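Local coordinates for protein lipolytic enzyme, g-d-s-l (Clostridium thermocellum, PDB 2W47) that is a family 6 carbohydrate-binding module, a beta-sandwich domain that holds a glycan in a pocket among its loops, beside a bound calcium ion, at residues F58-G63 against V86-W91. Residues are numbered along the deposited sequence; the frame is centred on the assembly and turned at random.
Sequences FRYANG and VSTGAW. With AQA (4-deoxy-beta-L-threo-hex-4-enopyranuronic acid), chain B.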
# COMPACT_ATOMS: atom_id res chain seq x y z
N PHE A 58 -0.20 -4.11 -2.61
CA PHE A 58 0.87 -3.12 -2.63
C PHE A 58 2.08 -3.74 -3.30
O PHE A 58 2.52 -4.82 -2.91
CB PHE A 58 1.25 -2.72 -1.20
CG PHE A 58 0.13 -2.11 -0.41
CD1 PHE A 58 -0.07 -0.73 -0.41
CD2 PHE A 58 -0.72 -2.91 0.34
CE1 PHE A 58 -1.10 -0.16 0.33
CE2 PHE A 58 -1.76 -2.35 1.08
CZ PHE A 58 -1.95 -0.97 1.09
N ARG A 59 2.63 -3.06 -4.30
CA ARG A 59 3.93 -3.45 -4.83
C ARG A 59 4.96 -2.65 -4.04
O ARG A 59 4.88 -1.43 -4.00
CB ARG A 59 4.02 -3.18 -6.32
CG ARG A 59 5.33 -3.64 -6.95
CD ARG A 59 5.28 -3.62 -8.47
NE ARG A 59 6.45 -4.27 -9.07
CZ ARG A 59 7.54 -3.63 -9.50
NH1 ARG A 59 8.54 -4.31 -10.04
NH2 ARG A 59 7.64 -2.31 -9.38
N TYR A 60 5.92 -3.34 -3.43
CA TYR A 60 6.78 -2.72 -2.43
C TYR A 60 8.19 -3.27 -2.46
O TYR A 60 8.43 -4.36 -2.98
CB TYR A 60 6.16 -2.90 -1.03
CG TYR A 60 6.48 -4.24 -0.42
CD1 TYR A 60 7.55 -4.38 0.46
CD2 TYR A 60 5.72 -5.37 -0.73
CE1 TYR A 60 7.86 -5.61 1.01
CE2 TYR A 60 6.03 -6.61 -0.17
CZ TYR A 60 7.10 -6.71 0.69
OH TYR A 60 7.44 -7.92 1.25
N ALA A 61 9.13 -2.52 -1.88
CA ALA A 61 10.48 -3.01 -1.66
C ALA A 61 10.86 -2.80 -0.22
O ALA A 61 10.46 -1.82 0.41
CB ALA A 61 11.47 -2.31 -2.60
N ASN A 62 11.65 -3.72 0.31
CA ASN A 62 12.18 -3.61 1.67
C ASN A 62 13.58 -4.20 1.66
O ASN A 62 13.75 -5.42 1.75
CB ASN A 62 11.26 -4.30 2.68
CG ASN A 62 11.79 -4.23 4.10
OD1 ASN A 62 12.86 -3.66 4.34
ND2 ASN A 62 11.07 -4.82 5.05
N GLY A 63 14.56 -3.32 1.56
CA GLY A 63 15.96 -3.74 1.45
C GLY A 63 16.64 -3.91 2.79
O GLY A 63 17.86 -4.00 2.85
N VAL A 86 7.57 -7.87 4.52
CA VAL A 86 8.82 -8.54 4.84
C VAL A 86 9.92 -8.14 3.87
O VAL A 86 9.65 -7.57 2.80
CB VAL A 86 8.67 -10.10 4.90
CG1 VAL A 86 7.60 -10.50 5.90
CG2 VAL A 86 8.35 -10.69 3.52
N SER A 87 11.16 -8.42 4.25
CA SER A 87 12.29 -8.13 3.38
C SER A 87 12.07 -8.66 1.97
O SER A 87 11.57 -9.77 1.78
CB SER A 87 13.57 -8.75 3.94
OG SER A 87 14.67 -8.36 3.13
N THR A 88 12.45 -7.83 1.00
CA THR A 88 12.50 -8.26 -0.39
C THR A 88 13.94 -8.50 -0.82
O THR A 88 14.20 -8.84 -1.96
CB THR A 88 11.85 -7.21 -1.31
OG1 THR A 88 12.59 -5.99 -1.23
CG2 THR A 88 10.39 -6.98 -0.92
N GLY A 89 14.87 -8.30 0.12
CA GLY A 89 16.29 -8.59 -0.11
C GLY A 89 17.13 -7.42 -0.57
O GLY A 89 18.19 -7.16 -0.02
N ALA A 90 16.67 -6.75 -1.61
CA ALA A 90 17.36 -5.59 -2.16
C ALA A 90 16.35 -4.48 -2.35
O ALA A 90 15.16 -4.75 -2.54
CB ALA A 90 18.00 -5.93 -3.48
N TRP A 91 16.82 -3.24 -2.34
CA TRP A 91 15.94 -2.08 -2.55
C TRP A 91 15.41 -2.01 -3.97
O TRP A 91 14.46 -1.29 -4.26
CB TRP A 91 16.64 -0.77 -2.18
CG TRP A 91 16.76 -0.60 -0.70
CD1 TRP A 91 17.91 -0.62 0.05
CD2 TRP A 91 15.68 -0.41 0.23
NE1 TRP A 91 17.61 -0.44 1.38
CE2 TRP A 91 16.26 -0.30 1.52
CE3 TRP A 91 14.29 -0.30 0.10
CZ2 TRP A 91 15.48 -0.11 2.67
CZ3 TRP A 91 13.52 -0.11 1.25
CH2 TRP A 91 14.12 -0.02 2.52
O6A AQA B . 15.46 2.69 4.87
C6 AQA B . 14.83 3.14 3.88
O6B AQA B . 13.60 3.39 3.93
C5 AQA B . 15.48 3.35 2.74
O5 AQA B . 16.90 3.00 2.72
C4 AQA B . 14.85 3.82 1.64
C3 AQA B . 15.65 4.26 0.43
O3 AQA B . 14.86 4.21 -0.77
C2 AQA B . 16.85 3.33 0.30
O2 AQA B . 17.67 3.70 -0.81
C1 AQA B . 17.68 3.38 1.58
O HOH W 1 17.88 -7.22 2.77
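Gly-63 lies flat against the indole of Trp-91, its CA 3.5 Å from the centroid of the five-membered ring and 14° off the normal, a CH-pi contact, while its N sits 3.1 Å above the ring plane, displaced toward the rim. Across the opposite face lies the sugar AQA, with C2 over the five-membered ring. The indole is thus held between the loop leaving strand 52-61 and the ligand. From CB the side chain swings back beside the backbone N (chi1 -74°). CG and CD1 both lie between Gly-63 CA and AQA C2; NE1 has the same CA on one face and AQA O5 on the other, and CD2 and CE2 are backed by Gly-63 CA and N. CE3 and CZ3 rest on Gly-63 N, CZ3 also nearing Ala-61 O, while CZ2, on the far rim, comes within 3.4 Å of AQA O5 and CH2 lies between Gly-63 N and AQA C6.

Behind the indole, Thr-88 joins the loop to the strand end. Its OG1 receives Asn-62 N at 2.9 Å in a nearly straight bond (172°), and its N returns a bond to Asn-62 O (2.8 Å); OG1 also pairs with Thr-93 O. Thr-88 CG2 meets Tyr-60 CE1, and Tyr-60 OH donates to Val-86 O (2.7 Å), an oxygen lying at the ring edge. Ser-87 OG accepts from Gly-89 N in an ST turn and bonds to Thr-64 O.

Asn-23, Arg-68 and Asn-122 also touch Trp-91 in the glycan pocket. One indole face takes the CH-pi contact of Gly-63; the sugar over the other is consistent with van der Waals packing, as on the aromatic platforms of carbohydrate-binding modules, and a polar network fixes the loop that presents it.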